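Local structure of DNA-entry nuclease inhibitor (4MQD) at residues L104-V116 and L123-V135. The protein inhibits the DNA-degrading activity of the DNA-entry nuclease and plays a part in the competence of cells for transformation. Residues are numbered along the deposited sequence; the frame is centred on the assembly and turned at random.
Sequences LPKGDYQLTCWTV and LHADTYIIDAVSV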
loop_
_atom_site.group_PDB
_atom_site.type_symbol
_atom_site.label_atom_id
_atom_site.label_comp_id
_atom_site.label_asym_id
_atom_site.label_seq_id
_atom_site.Cartn_x
_atom_site.Cartn_y
_atom_site.Cartn_z
ATOM N N LEU A 104 15.931 17.969 -1.831
ATOM C CA LEU A 104 15.571 17.361 -3.109
ATOM C C LEU A 104 16.336 18.072 -4.227
ATOM O O LEU A 104 16.297 19.300 -4.310
ATOM C CB LEU A 104 14.064 17.484 -3.334
ATOM C CG LEU A 104 13.441 16.646 -4.451
ATOM C CD1 LEU A 104 13.586 15.156 -4.174
ATOM C CD2 LEU A 104 11.974 17.011 -4.623
ATOM N N PRO A 105 17.043 17.312 -5.087
ATOM C CA PRO A 105 17.806 17.943 -6.172
ATOM C C PRO A 105 16.944 18.666 -7.210
ATOM O O PRO A 105 15.730 18.461 -7.267
ATOM C CB PRO A 105 18.532 16.765 -6.839
ATOM C CG PRO A 105 18.490 15.653 -5.853
ATOM C CD PRO A 105 17.253 15.854 -5.041
ATOM N N LYS A 106 17.589 19.502 -8.022
ATOM C CA LYS A 106 16.920 20.186 -9.128
ATOM C C LYS A 106 16.457 19.166 -10.160
ATOM O O LYS A 106 17.109 18.140 -10.361
ATOM C CB LYS A 106 17.866 21.180 -9.812
ATOM C CG LYS A 106 18.394 22.290 -8.917
ATOM C CD LYS A 106 19.025 23.420 -9.726
ATOM C CE LYS A 106 20.290 22.997 -10.464
ATOM N NZ LYS A 106 21.390 22.587 -9.545
ATOM N N GLY A 107 15.334 19.454 -10.813
ATOM C CA GLY A 107 14.823 18.598 -11.880
ATOM C C GLY A 107 13.324 18.385 -11.821
ATOM O O GLY A 107 12.634 18.941 -10.966
ATOM N N ASP A 108 12.832 17.565 -12.745
ATOM C CA ASP A 108 11.411 17.258 -12.851
ATOM C C ASP A 108 11.088 15.971 -12.105
ATOM O O ASP A 108 11.909 15.052 -12.043
ATOM C CB ASP A 108 11.008 17.118 -14.321
ATOM C CG ASP A 108 11.276 18.377 -15.122
ATOM O OD1 ASP A 108 10.978 19.482 -14.619
ATOM O OD2 ASP A 108 11.781 18.262 -16.257
ATOM N N TYR A 109 9.889 15.919 -11.532
ATOM C CA TYR A 109 9.439 14.758 -10.777
ATOM C C TYR A 109 7.964 14.483 -11.026
ATOM O O TYR A 109 7.222 15.366 -11.455
ATOM C CB TYR A 109 9.636 14.987 -9.275
ATOM C CG TYR A 109 11.066 15.218 -8.839
ATOM C CD1 TYR A 109 11.637 16.487 -8.904
ATOM C CD2 TYR A 109 11.838 14.176 -8.341
ATOM C CE1 TYR A 109 12.944 16.705 -8.498
ATOM C CE2 TYR A 109 13.145 14.386 -7.933
ATOM C CZ TYR A 109 13.693 15.652 -8.012
ATOM O OH TYR A 109 14.991 15.867 -7.604
ATOM N N GLN A 110 7.555 13.246 -10.763
ATOM C CA GLN A 110 6.145 12.909 -10.606
ATOM C C GLN A 110 5.882 12.780 -9.112
ATOM O O GLN A 110 6.227 11.767 -8.493
ATOM C CB GLN A 110 5.792 11.608 -11.331
ATOM C CG GLN A 110 5.666 11.754 -12.842
ATOM C CD GLN A 110 4.508 12.644 -13.266
ATOM O OE1 GLN A 110 3.569 12.881 -12.503
ATOM N NE2 GLN A 110 4.572 13.140 -14.495
ATOM N N LEU A 111 5.295 13.828 -8.541
ATOM C CA LEU A 111 5.042 13.895 -7.110
ATOM C C LEU A 111 3.700 13.249 -6.789
ATOM O O LEU A 111 2.656 13.720 -7.246
ATOM C CB LEU A 111 5.049 15.353 -6.644
ATOM C CG LEU A 111 5.120 15.590 -5.135
ATOM C CD1 LEU A 111 6.482 15.184 -4.589
ATOM C CD2 LEU A 111 4.827 17.048 -4.811
ATOM N N THR A 112 3.737 12.171 -6.009
ATOM C CA THR A 112 2.529 11.461 -5.605
ATOM C C THR A 112 2.279 11.642 -4.111
ATOM O O THR A 112 3.208 11.554 -3.310
ATOM C CB THR A 112 2.627 9.959 -5.931
ATOM O OG1 THR A 112 2.808 9.789 -7.342
ATOM C CG2 THR A 112 1.364 9.220 -5.497
ATOM N N CYS A 113 1.024 11.901 -3.749
ATOM C CA CYS A 113 0.623 12.048 -2.352
ATOM C C CYS A 113 -0.481 11.052 -2.002
ATOM O O CYS A 113 -1.569 11.094 -2.581
ATOM C CB CYS A 113 0.135 13.472 -2.076
ATOM S SG CYS A 113 -0.374 13.767 -0.362
ATOM N N TRP A 114 -0.191 10.156 -1.061
ATOM C CA TRP A 114 -1.186 9.218 -0.552
ATOM C C TRP A 114 -1.732 9.730 0.772
ATOM O O TRP A 114 -0.958 10.074 1.670
ATOM C CB TRP A 114 -0.578 7.834 -0.320
ATOM C CG TRP A 114 -0.218 7.070 -1.553
ATOM C CD1 TRP A 114 -1.011 6.195 -2.238
ATOM C CD2 TRP A 114 1.044 7.076 -2.223
ATOM N NE1 TRP A 114 -0.324 5.668 -3.306
ATOM C CE2 TRP A 114 0.941 6.190 -3.318
ATOM C CE3 TRP A 114 2.251 7.748 -2.007
ATOM C CZ2 TRP A 114 2.001 5.962 -4.197
ATOM C CZ3 TRP A 114 3.304 7.521 -2.880
ATOM C CH2 TRP A 114 3.172 6.636 -3.962
ATOM N N THR A 115 -3.057 9.770 0.894
ATOM C CA THR A 115 -3.712 10.112 2.154
ATOM C C THR A 115 -3.989 8.836 2.945
ATOM O O THR A 115 -4.776 7.992 2.512
ATOM C CB THR A 115 -5.036 10.863 1.918
ATOM O OG1 THR A 115 -4.773 12.085 1.217
ATOM C CG2 THR A 115 -5.726 11.181 3.240
ATOM N N VAL A 116 -3.333 8.704 4.097
ATOM C CA VAL A 116 -3.490 7.545 4.976
ATOM C C VAL A 116 -4.057 8.009 6.321
ATOM O O VAL A 116 -3.306 8.467 7.186
ATOM C CB VAL A 116 -2.142 6.826 5.204
ATOM C CG1 VAL A 116 -2.345 5.536 5.991
ATOM C CG2 VAL A 116 -1.456 6.546 3.872
ATOM N N LEU A 123 1.298 4.855 12.404
ATOM C CA LEU A 123 1.649 5.986 13.262
ATOM C C LEU A 123 0.433 6.466 14.062
ATOM O O LEU A 123 0.565 7.309 14.950
ATOM C CB LEU A 123 2.204 7.135 12.422
ATOM C CG LEU A 123 3.384 6.792 11.510
ATOM C CD1 LEU A 123 3.714 7.973 10.615
ATOM C CD2 LEU A 123 4.601 6.375 12.320
ATOM N N HIS A 124 -0.746 5.936 13.726
ATOM C CA HIS A 124 -1.984 6.190 14.471
ATOM C C HIS A 124 -2.358 7.672 14.498
ATOM O O HIS A 124 -2.900 8.179 15.480
ATOM C CB HIS A 124 -1.878 5.606 15.882
ATOM C CG HIS A 124 -1.345 4.208 15.902
ATOM N ND1 HIS A 124 -2.074 3.129 15.454
ATOM C CD2 HIS A 124 -0.144 3.717 16.288
ATOM C CE1 HIS A 124 -1.350 2.031 15.574
ATOM N NE2 HIS A 124 -0.174 2.360 16.079
ATOM N N ALA A 125 -2.054 8.344 13.394
ATOM C CA ALA A 125 -2.432 9.729 13.162
ATOM C C ALA A 125 -2.488 9.900 11.652
ATOM O O ALA A 125 -1.844 9.147 10.920
ATOM C CB ALA A 125 -1.414 10.676 13.773
ATOM N N ASP A 126 -3.259 10.874 11.185
ATOM C CA ASP A 126 -3.377 11.111 9.751
ATOM C C ASP A 126 -1.985 11.241 9.150
ATOM O O ASP A 126 -1.175 12.044 9.608
ATOM C CB ASP A 126 -4.209 12.360 9.466
ATOM C CG ASP A 126 -5.687 12.154 9.749
ATOM O OD1 ASP A 126 -6.095 11.020 10.078
ATOM O OD2 ASP A 126 -6.447 13.134 9.638
ATOM N N THR A 127 -1.709 10.418 8.144
ATOM C CA THR A 127 -0.380 10.322 7.564
ATOM C C THR A 127 -0.446 10.611 6.073
ATOM O O THR A 127 -1.310 10.086 5.365
ATOM C CB THR A 127 0.219 8.924 7.806
ATOM O OG1 THR A 127 0.229 8.649 9.213
ATOM C CG2 THR A 127 1.643 8.834 7.262
ATOM N N TYR A 128 0.467 11.457 5.605
ATOM C CA TYR A 128 0.537 11.819 4.196
ATOM C C TYR A 128 1.891 11.410 3.629
ATOM O O TYR A 128 2.926 11.964 4.003
ATOM C CB TYR A 128 0.269 13.312 4.024
ATOM C CG TYR A 128 -1.140 13.675 4.431
ATOM C CD1 TYR A 128 -2.187 13.603 3.518
ATOM C CD2 TYR A 128 -1.435 14.048 5.740
ATOM C CE1 TYR A 128 -3.486 13.912 3.891
ATOM C CE2 TYR A 128 -2.731 14.359 6.122
ATOM C CZ TYR A 128 -3.751 14.290 5.193
ATOM O OH TYR A 128 -5.037 14.596 5.564
ATOM N N ILE A 129 1.868 10.411 2.749
ATOM C CA ILE A 129 3.081 9.883 2.136
ATOM C C ILE A 129 3.306 10.606 0.818
ATOM O O ILE A 129 2.420 10.633 -0.038
ATOM C CB ILE A 129 2.991 8.361 1.890
ATOM C CG1 ILE A 129 2.716 7.624 3.207
ATOM C CG2 ILE A 129 4.277 7.847 1.245
ATOM C CD1 ILE A 129 2.460 6.140 3.049
ATOM N N ILE A 130 4.492 11.190 0.666
ATOM C CA ILE A 130 4.827 11.984 -0.510
ATOM C C ILE A 130 6.063 11.400 -1.196
ATOM O O ILE A 130 7.170 11.479 -0.658
ATOM C CB ILE A 130 5.072 13.459 -0.129
ATOM C CG1 ILE A 130 3.846 14.028 0.599
ATOM C CG2 ILE A 130 5.378 14.288 -1.372
ATOM C CD1 ILE A 130 4.083 15.368 1.257
ATOM N N ASP A 131 5.866 10.814 -2.376
ATOM C CA ASP A 131 6.953 10.195 -3.135
ATOM C C ASP A 131 7.278 11.026 -4.374
ATOM O O ASP A 131 6.442 11.181 -5.270
ATOM C CB ASP A 131 6.575 8.763 -3.537
ATOM C CG ASP A 131 7.719 8.008 -4.225
ATOM O OD1 ASP A 131 8.907 8.327 -3.990
ATOM O OD2 ASP A 131 7.419 7.072 -5.000
ATOM N N ALA A 132 8.495 11.565 -4.406
ATOM C CA ALA A 132 9.010 12.254 -5.579
ATOM C C ALA A 132 9.739 11.240 -6.456
ATOM O O ALA A 132 10.783 10.719 -6.065
ATOM C CB ALA A 132 9.950 13.378 -5.167
ATOM N N VAL A 133 9.178 10.956 -7.629
ATOM C CA VAL A 133 9.796 10.042 -8.588
ATOM C C VAL A 133 10.474 10.852 -9.690
ATOM O O VAL A 133 9.828 11.668 -10.345
ATOM C CB VAL A 133 8.757 9.091 -9.212
ATOM C CG1 VAL A 133 9.429 8.122 -10.180
ATOM C CG2 VAL A 133 8.010 8.335 -8.119
ATOM N N SER A 134 11.769 10.616 -9.893
ATOM C CA SER A 134 12.566 11.389 -10.849
ATOM C C SER A 134 12.116 11.182 -12.291
ATOM O O SER A 134 11.848 10.055 -12.708
ATOM C CB SER A 134 14.046 11.020 -10.731
ATOM O OG SER A 134 14.539 11.298 -9.435
ATOM N N VAL A 135 12.031 12.281 -13.040
ATOM C CA VAL A 135 11.704 12.250 -14.467
ATOM C C VAL A 135 12.536 13.299 -15.202
ATOM O O VAL A 135 13.754 13.372 -15.033
ATOM C CB VAL A 135 10.206 12.527 -14.716
ATOM C CG1 VAL A 135 9.904 12.564 -16.212
ATOM C CG2 VAL A 135 9.346 11.480 -14.019
HETATM O O HOH W 1 16.270 14.021 -9.047
#
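W114 lays its six-membered ring beside D131: CZ3 comes 3.6 Å from D131 CB, which meets the ring at its edge and in its plane, while CE3 touches I129 CG2 at 3.8 Å. T112 CG2 sits over one face of the indole, toward the rim, and Y75 meets it edge-to-face. With its CG anti to the backbone N (chi1 -175°), D131 runs alongside the indole, its carboxylate turned only 21° from the ring plane, and OD1 accepts from the backbone N of S68. Below them, strands 107-116 and 127-134 form a beta hairpin, antiparallel neighbours inside a mixed five-stranded sheet. Nine backbone hydrogen bonds join the segments, from V116 N to T127 O (2.8 Å) at one end to V135 N to D108 O at the other. On the sheet face opposite W114, L111 CD1 reaches I130 CG2 at 3.5 Å and touches A132 CB; L111 packs on I50 and F52 of strand 49-53. Further along, Y109 CD2 rests 3.8 Å from A132 CB, with L104 CD2 over one ring face. Y109 OH donates to P105 O (2.7 Å) and accepts from a water that also bonds S134 OG. A phenylalanine in place of Y109 would probably leave P105 O without this donor and the water without this acceptor. At the far end, T115 OG1 lies at the edge of the Y128 ring, 3.5 Å from CE1, and the Y128 hydroxyl bonds Q55 N.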